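Side-chain contacts in nudix hydrolase DR_0079 (Deinococcus radiodurans, PDB 2O5F), which hydrolyses nucleoside di- and triphosphates to the monophosphates with the help of magnesium, with a marked preference for CDP and CTP: residues E14-V19 / R33-N38; E80-E85 / C117-R122; F105-F108 / S114-C117. One frame throughout, in Å; residues are numbered along the deposited sequence.

Contact 2 lies in the buried core, contact 1 at the surface, and contact 3 in between, partly buried. All three reach the same mixed sheet, in which strands 35-42 and 115-122 are neighbours: contact 1 uses the first of these, contacts 2 and 3 the second, sharing Cys117, and contact 3 pairs it with the end of 98-105. Backbone bonds of Val34 and Val36 to Phe115 tie contact 1 to contact 3, and backbone hydrogen bonds of Asn38 reach Cys117 and Tyr119. Contact 2 is aromatic stacking without a hydrogen bond across it, contact 3 adds a proline-aromatic contact to paired backbone, and contact 1 has one long, weak salt bridge, its carboxylate oxygen not securely placed, and a little apolar packing.

Contact 1. Residues E14-V19 / R33-N38; sequences ERDEVV and RVRVVN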
loop_
_atom_site.group_PDB
_atom_site.type_symbol
_atom_site.label_atom_id
_atom_site.label_comp_id
_atom_site.label_asym_id
_atom_site.label_seq_id
_atom_site.Cartn_x
_atom_site.Cartn_y
_atom_site.Cartn_z
ATOM N N GLU A 14 -1.876 -13.932 14.920
ATOM C CA GLU A 14 -1.400 -14.648 13.740
ATOM C C GLU A 14 -2.477 -14.990 12.719
ATOM O O GLU A 14 -2.183 -15.205 11.541
ATOM C CB GLU A 14 -0.686 -15.939 14.149
ATOM C CG GLU A 14 0.757 -15.751 14.557
ATOM C CD GLU A 14 0.925 -15.089 15.910
ATOM O OE1 GLU A 14 2.074 -14.702 16.229
ATOM O OE2 GLU A 14 -0.075 -14.967 16.655
ATOM N N ARG A 15 -3.719 -15.063 13.176
ATOM C CA ARG A 15 -4.845 -15.393 12.302
ATOM C C ARG A 15 -5.530 -14.130 11.779
ATOM O O ARG A 15 -6.563 -14.200 11.106
ATOM C CB ARG A 15 -5.864 -16.238 13.073
ATOM C CG ARG A 15 -5.378 -17.620 13.487
ATOM C CD ARG A 15 -5.184 -18.515 12.274
ATOM N NE ARG A 15 -5.076 -19.937 12.617
ATOM C CZ ARG A 15 -4.111 -20.468 13.362
ATOM N NH1 ARG A 15 -3.151 -19.703 13.860
ATOM N NH2 ARG A 15 -4.099 -21.771 13.604
ATOM N N ASP A 16 -4.941 -12.980 12.090
ATOM C CA ASP A 16 -5.478 -11.686 11.692
ATOM C C ASP A 16 -6.811 -11.453 12.386
ATOM O O ASP A 16 -7.762 -10.939 11.795
ATOM C CB ASP A 16 -5.643 -11.589 10.168
ATOM C CG ASP A 16 -5.933 -10.168 9.707
ATOM O OD1 ASP A 16 -5.428 -9.222 10.342
ATOM O OD2 ASP A 16 -6.653 -9.985 8.705
ATOM N N GLU A 17 -6.870 -11.853 13.652
ATOM C CA GLU A 17 -8.057 -11.669 14.474
ATOM C C GLU A 17 -7.721 -10.553 15.449
ATOM O O GLU A 17 -6.629 -10.526 16.005
ATOM C CB GLU A 17 -8.384 -12.953 15.240
ATOM C CG GLU A 17 -8.864 -14.087 14.352
ATOM C CD GLU A 17 -8.829 -15.441 15.035
ATOM O OE1 GLU A 17 -9.427 -16.391 14.482
ATOM O OE2 GLU A 17 -8.197 -15.568 16.110
ATOM N N VAL A 18 -8.659 -9.632 15.642
ATOM C CA VAL A 18 -8.459 -8.506 16.546
ATOM C C VAL A 18 -8.418 -8.949 18.004
ATOM O O VAL A 18 -9.330 -9.625 18.477
ATOM C CB VAL A 18 -9.583 -7.467 16.384
ATOM C CG1 VAL A 18 -9.340 -6.284 17.314
ATOM C CG2 VAL A 18 -9.649 -7.003 14.931
ATOM N N VAL A 19 -7.366 -8.544 18.710
ATOM C CA VAL A 19 -7.180 -8.902 20.115
ATOM C C VAL A 19 -6.937 -7.696 21.024
ATOM O O VAL A 19 -6.575 -7.857 22.190
ATOM C CB VAL A 19 -5.988 -9.868 20.282
ATOM C CG1 VAL A 19 -6.258 -11.169 19.534
ATOM C CG2 VAL A 19 -4.715 -9.216 19.755
ATOM N N ARG A 33 1.973 -6.797 14.242
ATOM C CA ARG A 33 0.783 -6.957 15.072
ATOM C C ARG A 33 -0.354 -6.028 14.655
ATOM O O ARG A 33 -1.352 -5.903 15.365
ATOM C CB ARG A 33 1.140 -6.725 16.544
ATOM C CG ARG A 33 2.119 -7.745 17.088
ATOM C CD ARG A 33 2.522 -7.431 18.517
ATOM N NE ARG A 33 3.460 -8.425 19.030
ATOM C CZ ARG A 33 4.037 -8.356 20.227
ATOM N NH1 ARG A 33 3.772 -7.338 21.039
ATOM N NH2 ARG A 33 4.882 -9.304 20.613
ATOM N N VAL A 34 -0.196 -5.372 13.506
ATOM C CA VAL A 34 -1.231 -4.475 12.997
ATOM C C VAL A 34 -1.518 -4.711 11.516
ATOM O O VAL A 34 -0.810 -5.469 10.842
ATOM C CB VAL A 34 -0.867 -2.986 13.208
ATOM C CG1 VAL A 34 -0.671 -2.709 14.699
ATOM C CG2 VAL A 34 0.390 -2.624 12.424
ATOM N N ARG A 35 -2.563 -4.049 11.018
ATOM C CA ARG A 35 -2.994 -4.193 9.629
ATOM C C ARG A 35 -2.799 -2.926 8.790
ATOM O O ARG A 35 -3.001 -1.806 9.264
ATOM C CB ARG A 35 -4.476 -4.612 9.594
ATOM C CG ARG A 35 -4.798 -5.732 10.582
ATOM C CD ARG A 35 -6.069 -6.535 10.275
ATOM N NE ARG A 35 -7.301 -5.868 10.659
ATOM C CZ ARG A 35 -8.434 -6.494 10.983
ATOM N NH1 ARG A 35 -8.518 -7.824 10.979
ATOM N NH2 ARG A 35 -9.493 -5.780 11.320
ATOM N N VAL A 36 -2.383 -3.119 7.544
ATOM C CA VAL A 36 -2.200 -2.016 6.609
ATOM C C VAL A 36 -2.831 -2.414 5.277
ATOM O O VAL A 36 -3.169 -3.579 5.066
ATOM C CB VAL A 36 -0.698 -1.702 6.359
ATOM C CG1 VAL A 36 -0.025 -1.295 7.668
ATOM C CG2 VAL A 36 0.004 -2.914 5.747
ATOM N N VAL A 37 -3.008 -1.443 4.394
ATOM C CA VAL A 37 -3.549 -1.719 3.070
ATOM C C VAL A 37 -2.540 -1.146 2.084
ATOM O O VAL A 37 -1.853 -0.164 2.377
ATOM C CB VAL A 37 -4.938 -1.051 2.837
ATOM C CG1 VAL A 37 -6.040 -1.872 3.496
ATOM C CG2 VAL A 37 -4.940 0.369 3.395
ATOM N N ASN A 38 -2.440 -1.782 0.925
ATOM C CA ASN A 38 -1.530 -1.345 -0.116
ATOM C C ASN A 38 -2.264 -1.569 -1.426
ATOM O O ASN A 38 -3.049 -2.511 -1.548
ATOM C CB ASN A 38 -0.234 -2.162 -0.089
ATOM C CG ASN A 38 0.714 -1.726 1.022
ATOM O OD1 ASN A 38 1.137 -0.578 1.071
ATOM N ND2 ASN A 38 1.047 -2.647 1.915
#
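Of residues 33-38, Arg35 is the one that reaches across, meeting Asp16 and Val18. Before it, Arg33 and Val34 serve through the backbone: Arg33 bonds to Val12 of the strand that pairs with 18-23, and Val34 to Phe115. At Arg35 the side chain leaves toward 14-19, its CA 8.2 Å from that of Asp16, which sits in the turn of the hairpin formed by strands 8-12 and 18-23 and takes a left-handed backbone conformation there. The bend at chi3 (-79°) swings the guanidinium aside, putting NH1 near Asp16 and NH2 near Val18. NH1 comes to 3.5 Å from Asp16 OD1, a salt bridge whose hydrogen bond is weak, and the position of OD1 is uncertain because the model sets it too near the arginine chain. The two flat groups do not lie in one plane: carboxylate and guanidinium are turned 71° apart. NH1 also has Asp16 O at 3.3 Å, near the guanidinium plane at its edge. On NH2, Val18 contributes its CG2 methyl at 3.8 Å, approaching obliquely. The other carboxylate oxygen, OD2, is bonded to the Tyr78 hydroxyl of helix 78-90, so Asp16 probably is steadied more by that tyrosine than by the arginine. Farther on, Val36 bonds through its backbone to Phe115, Val37 packs on Tyr78 and Ala81, and Asn38 continues the pairing with strand 115-122. What results is a surface junction between this N-terminal beta hairpin and the mixed sheet of the Nudix fold.

Contact 2. Residues E80-E85 / C117-R122; sequences EAFRRE and CVYELR
Phe82 and Tyr119 lie one over the other in an offset stack, the centroids 4.3 Å apart and the planes within 2° of parallel. Phe82 leaves the helix toward the strand with CG anti to the backbone N (chi1 175°), which carries the ring out over the tyrosine. The displacement puts Tyr119 CD2 over the rim of the phenylalanine, 3.7 Å from Phe82 CG, while Phe82 CB comes down on Tyr119 CE2 at the same separation. Tyr119 CB adds a CH-pi contact to the same phenylalanine face, 4.0 Å from the ring centroid. Trp99 of strand 98-105 meets the Phe82 ring edge-to-face, and its ring also meets that of Tyr119 at a steep angle, so the stack is part of a larger aromatic cluster. This is the packing of the Nudix box helix, 78-90, on the mixed sheet, and it seats the element carrying Glu85 and Glu89, which are inferred to bind magnesium. Contact thins toward the end of the strand segment: Leu121 touches the ring through one methyl, CD1, 3.8 Å from Phe82 CZ and oblique to the ring. On the solvent side of the helix, Glu80 points away and is exposed, and Arg83, partly exposed, forms salt bridges with Asp95 and Glu79. Arg84 NH1 forms a salt bridge with the buried Glu85 through OE1 (3.1 Å), its hydrogen bond weak. On the far side of the strand Glu120 is a buried charge, its carboxylate bound by Arg100, Arg42 and the hydroxyl of Tyr167.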
loop_
_atom_site.group_PDB
_atom_site.type_symbol
_atom_site.label_atom_id
_atom_site.label_comp_id
_atom_site.label_asym_id
_atom_site.label_seq_id
_atom_site.Cartn_x
_atom_site.Cartn_y
_atom_site.Cartn_z
ATOM N N GLU A 80 -12.547 -0.167 3.742
ATOM C CA GLU A 80 -12.761 1.200 4.194
ATOM C C GLU A 80 -11.445 1.967 4.279
ATOM O O GLU A 80 -11.381 3.148 3.932
ATOM C CB GLU A 80 -13.473 1.205 5.550
ATOM C CG GLU A 80 -14.906 0.693 5.473
ATOM C CD GLU A 80 -15.523 0.451 6.837
ATOM O OE1 GLU A 80 -14.774 0.463 7.838
ATOM O OE2 GLU A 80 -16.756 0.242 6.900
ATOM N N ALA A 81 -10.388 1.298 4.730
ATOM C CA ALA A 81 -9.092 1.955 4.837
ATOM C C ALA A 81 -8.591 2.282 3.431
ATOM O O ALA A 81 -7.997 3.335 3.193
ATOM C CB ALA A 81 -8.099 1.050 5.553
ATOM N N PHE A 82 -8.845 1.364 2.508
ATOM C CA PHE A 82 -8.437 1.525 1.119
ATOM C C PHE A 82 -9.132 2.747 0.534
ATOM O O PHE A 82 -8.479 3.633 -0.021
ATOM C CB PHE A 82 -8.787 0.247 0.337
ATOM C CG PHE A 82 -8.525 0.327 -1.145
ATOM C CD1 PHE A 82 -7.450 1.047 -1.650
ATOM C CD2 PHE A 82 -9.351 -0.351 -2.037
ATOM C CE1 PHE A 82 -7.202 1.092 -3.022
ATOM C CE2 PHE A 82 -9.113 -0.313 -3.407
ATOM C CZ PHE A 82 -8.033 0.413 -3.901
ATOM N N ARG A 83 -10.453 2.810 0.677
ATOM C CA ARG A 83 -11.202 3.944 0.147
ATOM C C ARG A 83 -10.699 5.259 0.735
ATOM O O ARG A 83 -10.586 6.264 0.030
ATOM C CB ARG A 83 -12.697 3.795 0.440
ATOM C CG ARG A 83 -13.519 4.937 -0.136
ATOM C CD ARG A 83 -15.010 4.740 0.065
ATOM N NE ARG A 83 -15.542 3.612 -0.698
ATOM C CZ ARG A 83 -15.736 2.394 -0.203
ATOM N NH1 ARG A 83 -15.444 2.133 1.065
ATOM N NH2 ARG A 83 -16.232 1.438 -0.975
ATOM N N ARG A 84 -10.388 5.246 2.026
ATOM C CA ARG A 84 -9.904 6.441 2.706
ATOM C C ARG A 84 -8.533 6.899 2.214
ATOM O O ARG A 84 -8.345 8.075 1.900
ATOM C CB ARG A 84 -9.872 6.194 4.223
ATOM C CG ARG A 84 -9.278 7.332 5.046
ATOM C CD ARG A 84 -9.362 7.044 6.548
ATOM N NE ARG A 84 -8.755 5.766 6.936
ATOM C CZ ARG A 84 -7.451 5.504 6.904
ATOM N NH1 ARG A 84 -6.588 6.427 6.495
ATOM N NH2 ARG A 84 -7.004 4.322 7.299
ATOM N N GLU A 85 -7.575 5.982 2.147
ATOM C CA GLU A 85 -6.226 6.329 1.693
ATOM C C GLU A 85 -6.197 6.744 0.218
ATOM O O GLU A 85 -5.461 7.652 -0.156
ATOM C CB GLU A 85 -5.266 5.157 1.912
ATOM C CG GLU A 85 -5.025 4.787 3.374
ATOM C CD GLU A 85 -4.108 5.764 4.104
ATOM O OE1 GLU A 85 -3.862 5.562 5.315
ATOM O OE2 GLU A 85 -3.632 6.735 3.475
ATOM N N CYS A 117 -3.969 -6.379 2.939
ATOM C CA CYS A 117 -4.730 -6.742 1.775
ATOM C C CYS A 117 -4.135 -5.802 0.738
ATOM O O CYS A 117 -3.942 -4.607 1.008
ATOM C CB CYS A 117 -6.217 -6.451 1.940
ATOM S SG CYS A 117 -7.174 -7.032 0.527
ATOM N N VAL A 118 -3.820 -6.357 -0.425
ATOM C CA VAL A 118 -3.253 -5.594 -1.527
ATOM C C VAL A 118 -4.338 -5.553 -2.597
ATOM O O VAL A 118 -4.951 -6.573 -2.911
ATOM C CB VAL A 118 -1.991 -6.280 -2.103
ATOM C CG1 VAL A 118 -1.292 -5.354 -3.095
ATOM C CG2 VAL A 118 -1.046 -6.662 -0.974
ATOM N N TYR A 119 -4.583 -4.365 -3.133
ATOM C CA TYR A 119 -5.607 -4.170 -4.151
ATOM C C TYR A 119 -4.997 -3.694 -5.452
ATOM O O TYR A 119 -3.865 -3.215 -5.481
ATOM C CB TYR A 119 -6.594 -3.104 -3.688
ATOM C CG TYR A 119 -7.293 -3.424 -2.402
ATOM C CD1 TYR A 119 -8.425 -4.243 -2.385
ATOM C CD2 TYR A 119 -6.827 -2.910 -1.189
ATOM C CE1 TYR A 119 -9.076 -4.534 -1.196
ATOM C CE2 TYR A 119 -7.473 -3.200 0.004
ATOM C CZ TYR A 119 -8.593 -4.009 -0.007
ATOM O OH TYR A 119 -9.239 -4.287 1.178
ATOM N N GLU A 120 -5.755 -3.824 -6.532
ATOM C CA GLU A 120 -5.298 -3.327 -7.817
ATOM C C GLU A 120 -6.398 -2.405 -8.336
ATOM O O GLU A 120 -7.559 -2.804 -8.428
ATOM C CB GLU A 120 -5.053 -4.464 -8.812
ATOM C CG GLU A 120 -4.601 -3.961 -10.175
ATOM C CD GLU A 120 -4.295 -5.077 -11.152
ATOM O OE1 GLU A 120 -5.244 -5.775 -11.572
ATOM O OE2 GLU A 120 -3.102 -5.259 -11.486
ATOM N N LEU A 121 -6.026 -1.166 -8.638
ATOM C CA LEU A 121 -6.952 -0.165 -9.156
ATOM C C LEU A 121 -6.638 -0.046 -10.646
ATOM O O LEU A 121 -5.470 -0.020 -11.032
ATOM C CB LEU A 121 -6.706 1.180 -8.458
ATOM C CG LEU A 121 -7.836 2.207 -8.336
ATOM C CD1 LEU A 121 -8.896 1.668 -7.382
ATOM C CD2 LEU A 121 -7.284 3.534 -7.796
ATOM N N ARG A 122 -7.670 0.009 -11.486
ATOM C CA ARG A 122 -7.461 0.123 -12.929
ATOM C C ARG A 122 -7.811 1.513 -13.459
ATOM O O ARG A 122 -8.935 1.988 -13.286
ATOM C CB ARG A 122 -8.304 -0.922 -13.680
ATOM C CG ARG A 122 -8.070 -2.372 -13.275
ATOM C CD ARG A 122 -6.589 -2.720 -13.286
ATOM N NE ARG A 122 -5.951 -2.336 -14.541
ATOM C CZ ARG A 122 -6.113 -2.979 -15.691
ATOM N NH1 ARG A 122 -6.893 -4.052 -15.750
ATOM N NH2 ARG A 122 -5.504 -2.542 -16.783
#

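Contact 3. Residues F105-F108 / S114-C117; sequences FSPF and SFMC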
loop_
_atom_site.group_PDB
_atom_site.type_symbol
_atom_site.label_atom_id
_atom_site.label_comp_id
_atom_site.label_asym_id
_atom_site.label_seq_id
_atom_site.Cartn_x
_atom_site.Cartn_y
_atom_site.Cartn_z
ATOM N N PHE A 105 -1.669 -10.925 2.696
ATOM C CA PHE A 105 -0.434 -11.480 3.245
ATOM C C PHE A 105 -0.309 -11.373 4.752
ATOM O O PHE A 105 -0.844 -10.452 5.363
ATOM C CB PHE A 105 0.784 -10.778 2.641
ATOM C CG PHE A 105 0.897 -10.912 1.154
ATOM C CD1 PHE A 105 1.166 -12.146 0.570
ATOM C CD2 PHE A 105 0.749 -9.796 0.340
ATOM C CE1 PHE A 105 1.291 -12.266 -0.815
ATOM C CE2 PHE A 105 0.870 -9.900 -1.046
ATOM C CZ PHE A 105 1.142 -11.133 -1.625
ATOM N N SER A 106 0.432 -12.320 5.329
ATOM C CA SER A 106 0.717 -12.346 6.756
ATOM C C SER A 106 2.198 -12.012 6.941
ATOM O O SER A 106 3.045 -12.436 6.145
ATOM C CB SER A 106 0.439 -13.734 7.350
ATOM O OG SER A 106 1.212 -13.932 8.528
ATOM N N PRO A 107 2.524 -11.240 7.989
ATOM C CA PRO A 107 3.886 -10.820 8.332
ATOM C C PRO A 107 4.769 -11.996 8.753
ATOM O O PRO A 107 5.996 -11.884 8.778
ATOM C CB PRO A 107 3.683 -9.868 9.507
ATOM C CG PRO A 107 2.250 -9.484 9.444
ATOM C CD PRO A 107 1.546 -10.689 8.941
ATOM N N PHE A 108 4.147 -13.110 9.132
ATOM C CA PHE A 108 4.916 -14.276 9.561
ATOM C C PHE A 108 5.117 -15.302 8.458
ATOM O O PHE A 108 5.915 -16.224 8.609
ATOM C CB PHE A 108 4.252 -14.954 10.761
ATOM C CG PHE A 108 3.990 -14.021 11.897
ATOM C CD1 PHE A 108 2.772 -13.366 12.000
ATOM C CD2 PHE A 108 4.976 -13.756 12.839
ATOM C CE1 PHE A 108 2.534 -12.452 13.028
ATOM C CE2 PHE A 108 4.749 -12.843 13.872
ATOM C CZ PHE A 108 3.525 -12.191 13.964
ATOM N N SER A 114 3.451 -5.980 7.879
ATOM C CA SER A 114 2.193 -6.141 8.602
ATOM C C SER A 114 1.214 -7.025 7.853
ATOM O O SER A 114 1.465 -7.440 6.726
ATOM C CB SER A 114 1.506 -4.780 8.781
ATOM O OG SER A 114 2.372 -3.805 9.302
ATOM N N PHE A 115 0.082 -7.296 8.498
ATOM C CA PHE A 115 -0.977 -8.054 7.869
ATOM C C PHE A 115 -1.515 -7.080 6.840
ATOM O O PHE A 115 -1.561 -5.872 7.082
ATOM C CB PHE A 115 -2.043 -8.417 8.898
ATOM C CG PHE A 115 -1.725 -9.669 9.652
ATOM C CD1 PHE A 115 -1.986 -10.912 9.087
ATOM C CD2 PHE A 115 -1.128 -9.613 10.904
ATOM C CE1 PHE A 115 -1.656 -12.086 9.758
ATOM C CE2 PHE A 115 -0.793 -10.785 11.583
ATOM C CZ PHE A 115 -1.062 -12.025 11.002
ATOM N N MET A 116 -1.912 -7.580 5.682
ATOM C CA MET A 116 -2.386 -6.662 4.676
ATOM C C MET A 116 -3.201 -7.257 3.559
ATOM O O MET A 116 -3.151 -8.455 3.273
ATOM C CB MET A 116 -1.193 -5.946 4.040
ATOM C CG MET A 116 -0.208 -6.886 3.354
ATOM S SD MET A 116 1.136 -5.993 2.532
ATOM C CE MET A 116 2.183 -5.537 3.905
ATOM N N CYS A 117 -3.969 -6.379 2.939
ATOM C CA CYS A 117 -4.730 -6.742 1.775
ATOM C C CYS A 117 -4.135 -5.802 0.738
ATOM O O CYS A 117 -3.942 -4.607 1.008
ATOM C CB CYS A 117 -6.217 -6.451 1.940
ATOM S SG CYS A 117 -7.174 -7.032 0.527
#
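Pro107 lies across the Phe115 ring at about a right angle, its CD almost exactly over the centre, 3.2 Å from the centroid and 2° off the normal. This is a CH-pi contact, although Pro107 CG is modelled too close to Ser114, which makes the separation less certain. Ser106 flanks the same ring obliquely, with CB 3.6 Å from Phe115 CE1. Farther out, Phe108 turns an edge to it, CE1 lying 4.0 Å from Phe115 CE2. Ser106 OG accepts from Phe108 N, an ST turn that holds the chain bent where it leaves the strand. Strands 98-105 and 115-122 make a beta hairpin, and Phe105 and Met116 are its antiparallel hydrogen-bonded pair here: Phe105 N to Met116 O is 2.9 Å and Met116 N to Phe105 O 3.1 Å. Their side chains share one face of the sheet. With chi1 at 61°, Met116 CG sits between the backbone N and the carbonyl carbon and lies 4.1 Å from Phe105 CB, near the plane of the Phe105 ring at its edge. Both rest on Leu162 of helix 159-166, whereas Phe115 packs against Tyr78 of helix 78-90.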